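Long-range contacts in serpin-12 (Manduca sexta, PDB 6CJ7), which probably inhibits serine proteases and controls the prophenoloxidase activation system in larval hemolymph: residues S73-K78 with V116-D120; F41-I45 with F77-N81; E83-R87 with D365-S369. All blocks are in the same frame, centred on the assembly; numbering follows the deposited sequence.

Helix 70-85 takes part in all three contacts, meeting a different piece of the serpin fold at each. In contact 1 its first half packs on the end of helix 109-118; in contact 2 its middle lies against helix 40-51; in contact 3 its last turn and the residues after it reach the loop between strands 359-365 and 370-377. The centres of contacts 1 and 2 are about 7 Å apart, and these two share Phe77, with Asn81 ND2 of contact 2 probably hydrogen-bonded to Asn118 O of contact 1. Contact 3 is centred about 11 Å from contact 2, which it touches through Val80 and Ser368, and about 14 Å from contact 1.

Contact 1: S73-K78 with V116-D120; sequences SAEIFK and VNNFD
Phe77 and Phe119 each hold CG anti to their own carbonyl carbon (chi1 -72° and -71°), which brings the two side chains together at an oblique angle. One corner of the Phe119 ring meets Phe77: its CE2 lies 3.9 Å from both Phe77 CB and Phe77 CD2. The ring runs on over the preceding helical turn, where Phe119 CZ comes to 3.7 Å from Ala74 CA and CE1 rests near the Ala74 methyl. Helix 70-85 meets the C-terminal end of helix 109-118, helices D and E of the serpin fold, and helix 40-51 (helix B) adds Ala48 and Met49 to the pocket round Phe119. Asn118 sets CB 3.7 Å from Ala74 O, and its side chain crosses that of Lys78. On the solvent side Lys78, its CG anti to the backbone N (chi1 -178°), lays its methylene chain alongside the other backbone, with Lys78 CG 3.7 Å from Asn117 O, while its ammonium goes on to a salt bridge with Glu82. Lys78 CA makes a C-H...O contact of 3.2 Å with Asn118 O, which probably also accepts a hydrogen bond from Asn81 ND2. Ser73, beside the Phe119 ring, turns its hydroxyl to Gln51.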
loop_
_atom_site.group_PDB
_atom_site.type_symbol
_atom_site.label_atom_id
_atom_site.label_comp_id
_atom_site.label_asym_id
_atom_site.label_seq_id
_atom_site.Cartn_x
_atom_site.Cartn_y
_atom_site.Cartn_z
ATOM N N SER A 73 -1.232 -17.773 -5.717
ATOM C CA SER A 73 -1.494 -16.340 -5.594
ATOM C C SER A 73 -2.946 -16.025 -5.950
ATOM O O SER A 73 -3.580 -15.186 -5.304
ATOM C CB SER A 73 -0.520 -15.516 -6.450
ATOM O OG SER A 73 -0.738 -15.644 -7.834
ATOM N N ALA A 74 -3.519 -16.747 -6.921
ATOM C CA ALA A 74 -4.909 -16.510 -7.301
ATOM C C ALA A 74 -5.855 -16.893 -6.172
ATOM O O ALA A 74 -6.831 -16.182 -5.899
ATOM C CB ALA A 74 -5.239 -17.295 -8.578
ATOM N N GLU A 75 -5.581 -18.017 -5.506
ATOM C CA GLU A 75 -6.431 -18.458 -4.407
ATOM C C GLU A 75 -6.315 -17.521 -3.217
ATOM O O GLU A 75 -7.321 -17.203 -2.567
ATOM C CB GLU A 75 -6.068 -19.879 -3.993
ATOM C CG GLU A 75 -6.648 -20.938 -4.904
ATOM C CD GLU A 75 -8.129 -20.715 -5.189
ATOM O OE1 GLU A 75 -8.930 -20.677 -4.232
ATOM O OE2 GLU A 75 -8.493 -20.569 -6.370
ATOM N N ILE A 76 -5.090 -17.094 -2.901
ATOM C CA ILE A 76 -4.883 -16.232 -1.743
ATOM C C ILE A 76 -5.588 -14.902 -1.945
ATOM O O ILE A 76 -6.323 -14.431 -1.070
ATOM C CB ILE A 76 -3.380 -16.044 -1.473
ATOM C CG1 ILE A 76 -2.821 -17.287 -0.777
ATOM C CG2 ILE A 76 -3.122 -14.780 -0.637
ATOM C CD1 ILE A 76 -1.323 -17.425 -0.891
ATOM N N PHE A 77 -5.399 -14.278 -3.108
ATOM C CA PHE A 77 -5.969 -12.948 -3.253
ATOM C C PHE A 77 -7.465 -12.978 -3.513
ATOM O O PHE A 77 -8.150 -12.011 -3.157
ATOM C CB PHE A 77 -5.200 -12.161 -4.314
ATOM C CG PHE A 77 -3.845 -11.752 -3.832
ATOM C CD1 PHE A 77 -3.718 -10.804 -2.829
ATOM C CD2 PHE A 77 -2.707 -12.378 -4.298
ATOM C CE1 PHE A 77 -2.476 -10.442 -2.350
ATOM C CE2 PHE A 77 -1.464 -12.026 -3.812
ATOM C CZ PHE A 77 -1.349 -11.059 -2.842
ATOM N N LYS A 78 -8.009 -14.080 -4.040
ATOM C CA LYS A 78 -9.461 -14.177 -4.081
ATOM C C LYS A 78 -10.033 -14.087 -2.675
ATOM O O LYS A 78 -11.010 -13.366 -2.439
ATOM C CB LYS A 78 -9.908 -15.472 -4.771
ATOM C CG LYS A 78 -11.429 -15.600 -4.888
ATOM C CD LYS A 78 -11.815 -16.827 -5.714
ATOM C CE LYS A 78 -13.314 -17.027 -5.722
ATOM N NZ LYS A 78 -13.739 -17.928 -4.610
ATOM N N VAL A 116 -11.136 -10.488 -12.810
ATOM C CA VAL A 116 -12.395 -10.086 -12.191
ATOM C C VAL A 116 -12.732 -10.983 -11.009
ATOM O O VAL A 116 -13.123 -10.498 -9.941
ATOM C CB VAL A 116 -13.513 -10.091 -13.249
ATOM C CG1 VAL A 116 -14.873 -9.814 -12.597
ATOM C CG2 VAL A 116 -13.220 -9.079 -14.352
ATOM N N ASN A 117 -12.557 -12.294 -11.164
ATOM C CA ASN A 117 -13.031 -13.235 -10.154
ATOM C C ASN A 117 -12.081 -13.395 -8.968
ATOM O O ASN A 117 -12.527 -13.829 -7.899
ATOM C CB ASN A 117 -13.276 -14.604 -10.786
ATOM C CG ASN A 117 -14.387 -14.580 -11.823
ATOM O OD1 ASN A 117 -15.295 -13.750 -11.761
ATOM N ND2 ASN A 117 -14.324 -15.501 -12.780
ATOM N N ASN A 118 -10.794 -13.074 -9.120
ATOM C CA ASN A 118 -9.817 -13.327 -8.066
ATOM C C ASN A 118 -9.080 -12.092 -7.587
ATOM O O ASN A 118 -8.750 -12.021 -6.403
ATOM C CB ASN A 118 -8.763 -14.357 -8.528
ATOM C CG ASN A 118 -9.333 -15.738 -8.710
ATOM O OD1 ASN A 118 -8.924 -16.697 -8.023
ATOM N ND2 ASN A 118 -10.274 -15.870 -9.638
ATOM N N PHE A 119 -8.805 -11.132 -8.470
ATOM C CA PHE A 119 -7.909 -10.027 -8.155
ATOM C C PHE A 119 -8.609 -8.674 -8.031
ATOM O O PHE A 119 -7.925 -7.649 -7.872
ATOM C CB PHE A 119 -6.789 -9.977 -9.198
ATOM C CG PHE A 119 -5.811 -11.112 -9.066
ATOM C CD1 PHE A 119 -5.921 -12.253 -9.856
ATOM C CD2 PHE A 119 -4.819 -11.079 -8.108
ATOM C CE1 PHE A 119 -5.026 -13.310 -9.709
ATOM C CE2 PHE A 119 -3.929 -12.128 -7.966
ATOM C CZ PHE A 119 -4.041 -13.255 -8.757
ATOM N N ASP A 120 -9.945 -8.638 -8.054
ATOM C CA ASP A 120 -10.692 -7.377 -8.008
ATOM C C ASP A 120 -10.113 -6.388 -9.024
ATOM O O ASP A 120 -9.848 -5.216 -8.741
ATOM C CB ASP A 120 -10.691 -6.799 -6.594
ATOM C CG ASP A 120 -11.523 -5.537 -6.474
ATOM O OD1 ASP A 120 -12.571 -5.436 -7.147
ATOM O OD2 ASP A 120 -11.101 -4.636 -5.726
#

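Contact 2: F41-I45 with F77-N81; sequences FSITI and FKKVN
Phe77 enters first, driving its ring between three side chains of helix 40-51. The terminal methyl of Ile45 presses on the inner part of the ring, Ile45 CD1 standing 3.4 Å from Phe77 CD1. At the ring's far end Thr44 comes in at about a right angle, and Thr44 CG2 approaches Phe77 CZ to 3.4 Å. A chi1 of -55° divides the work of Thr44: the methyl lies anti to the backbone N and meets the ring, while OG1 hydrogen-bonds to Pro40 O and Gly21 N, so no polar atom is turned on the phenyl group. The third neighbour is Phe41, whose CE1 sits at the edge of the Phe77 ring, near its plane and 3.8 Å from Phe77 CD1. Within its own helix Phe41 is backed by Ile45, whose CG1 rests 3.8 Å above one face of the Phe41 ring, toward its rim. The two short segments run roughly antiparallel, at 143°, with axes 12.5 Å apart, a wide separation filled by these large side chains. This is the side of helix 40-51 (helix B) that faces helix D; on another side Ser42 touches strands 165-174 and 317-326, consistent with the shutter region of the family. One turn further along, Val80 points toward helix 40-51 and sets CG1 3.6 Å from Phe41 CE1, with Ile370 of strand 370-377 touching both residues. Asn81 comes next and meets the same ring at its rim: its OD1 lies in the ring plane, 3.7 Å from Phe41 CZ, with the amide turned 72° against the ring. The tie of its ND2 to the end of helix 109-118 is likely to fix the amide's rotation.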
loop_
_atom_site.group_PDB
_atom_site.type_symbol
_atom_site.label_atom_id
_atom_site.label_comp_id
_atom_site.label_asym_id
_atom_site.label_seq_id
_atom_site.Cartn_x
_atom_site.Cartn_y
_atom_site.Cartn_z
ATOM N N PHE A 41 0.055 -4.610 -0.389
ATOM C CA PHE A 41 -1.040 -5.338 -1.027
ATOM C C PHE A 41 -1.160 -4.977 -2.511
ATOM O O PHE A 41 -1.139 -5.866 -3.379
ATOM C CB PHE A 41 -2.335 -5.053 -0.247
ATOM C CG PHE A 41 -3.571 -5.602 -0.876
ATOM C CD1 PHE A 41 -3.780 -6.971 -0.944
ATOM C CD2 PHE A 41 -4.534 -4.755 -1.392
ATOM C CE1 PHE A 41 -4.929 -7.487 -1.528
ATOM C CE2 PHE A 41 -5.687 -5.261 -1.972
ATOM C CZ PHE A 41 -5.884 -6.628 -2.036
ATOM N N SER A 42 -1.245 -3.679 -2.826
ATOM C CA SER A 42 -1.419 -3.260 -4.216
ATOM C C SER A 42 -0.225 -3.654 -5.069
ATOM O O SER A 42 -0.384 -4.029 -6.233
ATOM C CB SER A 42 -1.604 -1.743 -4.313
ATOM O OG SER A 42 -2.662 -1.275 -3.519
ATOM N N ILE A 43 0.982 -3.529 -4.522
ATOM C CA ILE A 43 2.171 -3.845 -5.311
ATOM C C ILE A 43 2.237 -5.343 -5.586
ATOM O O ILE A 43 2.610 -5.769 -6.685
ATOM C CB ILE A 43 3.435 -3.330 -4.598
ATOM C CG1 ILE A 43 3.401 -1.810 -4.514
ATOM C CG2 ILE A 43 4.690 -3.824 -5.309
ATOM C CD1 ILE A 43 4.464 -1.212 -3.606
ATOM N N THR A 44 1.865 -6.165 -4.601
ATOM C CA THR A 44 1.835 -7.610 -4.817
ATOM C C THR A 44 0.740 -7.993 -5.809
ATOM O O THR A 44 0.962 -8.843 -6.684
ATOM C CB THR A 44 1.649 -8.336 -3.475
ATOM O OG1 THR A 44 2.673 -7.925 -2.558
ATOM C CG2 THR A 44 1.756 -9.846 -3.661
ATOM N N ILE A 45 -0.437 -7.357 -5.706
ATOM C CA ILE A 45 -1.546 -7.643 -6.626
ATOM C C ILE A 45 -1.122 -7.387 -8.064
ATOM O O ILE A 45 -1.450 -8.163 -8.974
ATOM C CB ILE A 45 -2.787 -6.803 -6.254
ATOM C CG1 ILE A 45 -3.463 -7.359 -5.004
ATOM C CG2 ILE A 45 -3.786 -6.778 -7.421
ATOM C CD1 ILE A 45 -4.351 -8.551 -5.287
ATOM N N PHE A 77 -5.399 -14.278 -3.108
ATOM C CA PHE A 77 -5.969 -12.948 -3.253
ATOM C C PHE A 77 -7.465 -12.978 -3.513
ATOM O O PHE A 77 -8.150 -12.011 -3.157
ATOM C CB PHE A 77 -5.200 -12.161 -4.314
ATOM C CG PHE A 77 -3.845 -11.752 -3.832
ATOM C CD1 PHE A 77 -3.718 -10.804 -2.829
ATOM C CD2 PHE A 77 -2.707 -12.378 -4.298
ATOM C CE1 PHE A 77 -2.476 -10.442 -2.350
ATOM C CE2 PHE A 77 -1.464 -12.026 -3.812
ATOM C CZ PHE A 77 -1.349 -11.059 -2.842
ATOM N N LYS A 78 -8.009 -14.080 -4.040
ATOM C CA LYS A 78 -9.461 -14.177 -4.081
ATOM C C LYS A 78 -10.033 -14.087 -2.675
ATOM O O LYS A 78 -11.010 -13.366 -2.439
ATOM C CB LYS A 78 -9.908 -15.472 -4.771
ATOM C CG LYS A 78 -11.429 -15.600 -4.888
ATOM C CD LYS A 78 -11.815 -16.827 -5.714
ATOM C CE LYS A 78 -13.314 -17.027 -5.722
ATOM N NZ LYS A 78 -13.739 -17.928 -4.610
ATOM N N LYS A 79 -9.406 -14.774 -1.716
ATOM C CA LYS A 79 -9.943 -14.771 -0.358
ATOM C C LYS A 79 -9.711 -13.432 0.324
ATOM O O LYS A 79 -10.585 -12.946 1.047
ATOM C CB LYS A 79 -9.338 -15.896 0.470
ATOM C CG LYS A 79 -10.157 -16.169 1.717
ATOM C CD LYS A 79 -9.525 -17.194 2.634
ATOM C CE LYS A 79 -10.268 -17.205 3.952
ATOM N NZ LYS A 79 -10.392 -15.806 4.461
ATOM N N VAL A 80 -8.538 -12.815 0.111
ATOM C CA VAL A 80 -8.293 -11.497 0.701
ATOM C C VAL A 80 -9.336 -10.504 0.217
ATOM O O VAL A 80 -9.891 -9.712 1.000
ATOM C CB VAL A 80 -6.865 -11.022 0.368
ATOM C CG1 VAL A 80 -6.683 -9.548 0.777
ATOM C CG2 VAL A 80 -5.839 -11.918 1.048
ATOM N N ASN A 81 -9.626 -10.536 -1.080
ATOM C CA ASN A 81 -10.626 -9.631 -1.625
ATOM C C ASN A 81 -12.023 -9.968 -1.114
ATOM O O ASN A 81 -12.820 -9.063 -0.857
ATOM C CB ASN A 81 -10.566 -9.658 -3.146
ATOM C CG ASN A 81 -9.455 -8.777 -3.683
ATOM O OD1 ASN A 81 -9.283 -7.649 -3.219
ATOM N ND2 ASN A 81 -8.686 -9.284 -4.652
#

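Contact 3: E83-R87 with D365-S369; sequences EIQKR and DNRSS
An Asx turn at the start of the loop 365-369 supplies the carboxylate to which Arg87 binds. Asp365 OD1 accepts the backbone N-H groups of Arg367 and Ser368, each at 3.0 Å, and also Arg87 NH2 at 2.8 Å, so three donors grip one buried oxygen. The guanidinium is held end-on: NH1 donates to Asp365 OD2 at 2.9 Å, and both acceptors lie near the guanidinium plane, although the carboxylate is turned 48° against it. Tyr232 makes a cation-pi contact with the same arginine. With alanine at Asp365, Arg87 is likely to lose its charge partner, and the N-H groups of Arg367 and Ser368 their acceptor. Beside this pair, Arg367, bent at chi2 (94°), lays its guanidinium against Glu83. Glu83 OE2 stands over one face, 3.3 Å from Arg367 NH1, an attraction of charges without an N-H directed at the oxygen. Lys86 NZ donates to the same OE2 at 3.1 Å, and Lys79 holds OE1, so Glu83 gathers three cations. The end of helix 70-85 is thereby tied to the turn of a beta-hairpin, strands 359-365 and 370-377, which belongs to sheet B of the serpin fold.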
loop_
_atom_site.group_PDB
_atom_site.type_symbol
_atom_site.label_atom_id
_atom_site.label_comp_id
_atom_site.label_asym_id
_atom_site.label_seq_id
_atom_site.Cartn_x
_atom_site.Cartn_y
_atom_site.Cartn_z
ATOM N N GLU A 83 -12.720 -11.190 1.830
ATOM C CA GLU A 83 -12.850 -10.701 3.198
ATOM C C GLU A 83 -13.028 -9.190 3.232
ATOM O O GLU A 83 -13.750 -8.676 4.098
ATOM C CB GLU A 83 -11.643 -11.103 4.050
ATOM C CG GLU A 83 -11.513 -12.593 4.346
ATOM C CD GLU A 83 -12.781 -13.231 4.913
ATOM O OE1 GLU A 83 -12.985 -14.427 4.630
ATOM O OE2 GLU A 83 -13.562 -12.577 5.627
ATOM N N ILE A 84 -12.386 -8.467 2.311
ATOM C CA ILE A 84 -12.606 -7.024 2.228
ATOM C C ILE A 84 -14.053 -6.721 1.851
ATOM O O ILE A 84 -14.723 -5.901 2.488
ATOM C CB ILE A 84 -11.624 -6.394 1.223
ATOM C CG1 ILE A 84 -10.210 -6.387 1.795
ATOM C CG2 ILE A 84 -12.076 -5.001 0.858
ATOM C CD1 ILE A 84 -9.127 -6.142 0.738
ATOM N N GLN A 85 -14.565 -7.392 0.816
ATOM C CA GLN A 85 -15.889 -7.051 0.314
ATOM C C GLN A 85 -17.004 -7.504 1.244
ATOM O O GLN A 85 -18.135 -7.033 1.101
ATOM C CB GLN A 85 -16.065 -7.630 -1.088
ATOM C CG GLN A 85 -15.168 -6.906 -2.075
ATOM C CD GLN A 85 -15.051 -7.613 -3.395
ATOM O OE1 GLN A 85 -14.068 -7.443 -4.118
ATOM N NE2 GLN A 85 -16.058 -8.411 -3.727
ATOM N N LYS A 86 -16.713 -8.383 2.206
ATOM C CA LYS A 86 -17.736 -8.750 3.180
ATOM C C LYS A 86 -18.005 -7.636 4.180
ATOM O O LYS A 86 -19.026 -7.683 4.874
ATOM C CB LYS A 86 -17.333 -10.003 3.957
ATOM C CG LYS A 86 -17.537 -11.304 3.231
ATOM C CD LYS A 86 -17.544 -12.453 4.223
ATOM C CE LYS A 86 -16.321 -13.335 4.071
ATOM N NZ LYS A 86 -16.131 -14.205 5.268
ATOM N N ARG A 87 -17.115 -6.653 4.273
ATOM C CA ARG A 87 -17.205 -5.658 5.332
ATOM C C ARG A 87 -18.259 -4.616 4.985
ATOM O O ARG A 87 -18.272 -4.078 3.871
ATOM C CB ARG A 87 -15.838 -5.016 5.559
ATOM C CG ARG A 87 -14.841 -5.989 6.195
ATOM C CD ARG A 87 -13.390 -5.513 6.192
ATOM N NE ARG A 87 -12.548 -6.540 6.800
ATOM C CZ ARG A 87 -11.315 -6.845 6.401
ATOM N NH1 ARG A 87 -10.744 -6.186 5.394
ATOM N NH2 ARG A 87 -10.658 -7.823 7.021
ATOM N N ASP A 365 -4.635 -5.544 7.960
ATOM C CA ASP A 365 -5.888 -6.282 7.811
ATOM C C ASP A 365 -5.898 -7.394 8.857
ATOM O O ASP A 365 -5.085 -8.323 8.797
ATOM C CB ASP A 365 -6.016 -6.814 6.383
ATOM C CG ASP A 365 -7.393 -7.410 6.098
ATOM O OD1 ASP A 365 -7.885 -8.245 6.905
ATOM O OD2 ASP A 365 -8.003 -7.037 5.071
ATOM N N ASN A 366 -6.767 -7.260 9.872
ATOM C CA ASN A 366 -6.757 -8.176 11.009
ATOM C C ASN A 366 -7.301 -9.555 10.669
ATOM O O ASN A 366 -7.101 -10.501 11.447
ATOM C CB ASN A 366 -7.582 -7.597 12.153
ATOM C CG ASN A 366 -6.941 -6.380 12.760
ATOM O OD1 ASN A 366 -5.723 -6.230 12.701
ATOM N ND2 ASN A 366 -7.747 -5.505 13.349
ATOM N N ARG A 367 -8.044 -9.678 9.577
ATOM C CA ARG A 367 -8.595 -10.978 9.221
ATOM C C ARG A 367 -7.647 -11.746 8.308
ATOM O O ARG A 367 -7.502 -12.966 8.438
ATOM C CB ARG A 367 -9.960 -10.820 8.539
ATOM C CG ARG A 367 -10.552 -12.165 8.026
ATOM C CD ARG A 367 -11.448 -12.759 9.030
ATOM N NE ARG A 367 -12.020 -14.075 8.666
ATOM C CZ ARG A 367 -13.321 -14.322 8.585
ATOM N NH1 ARG A 367 -14.200 -13.348 8.808
ATOM N NH2 ARG A 367 -13.739 -15.539 8.281
ATOM N N SER A 368 -6.982 -11.047 7.394
ATOM C CA SER A 368 -6.078 -11.697 6.450
ATOM C C SER A 368 -4.612 -11.627 6.868
ATOM O O SER A 368 -3.774 -12.282 6.236
ATOM C CB SER A 368 -6.250 -11.088 5.053
ATOM O OG SER A 368 -7.489 -11.495 4.490
ATOM N N SER A 369 -4.291 -10.853 7.910
ATOM C CA SER A 369 -2.941 -10.773 8.472
ATOM C C SER A 369 -1.925 -10.310 7.434
ATOM O O SER A 369 -0.884 -10.941 7.234
ATOM C CB SER A 369 -2.509 -12.108 9.076
ATOM O OG SER A 369 -3.364 -12.470 10.148
#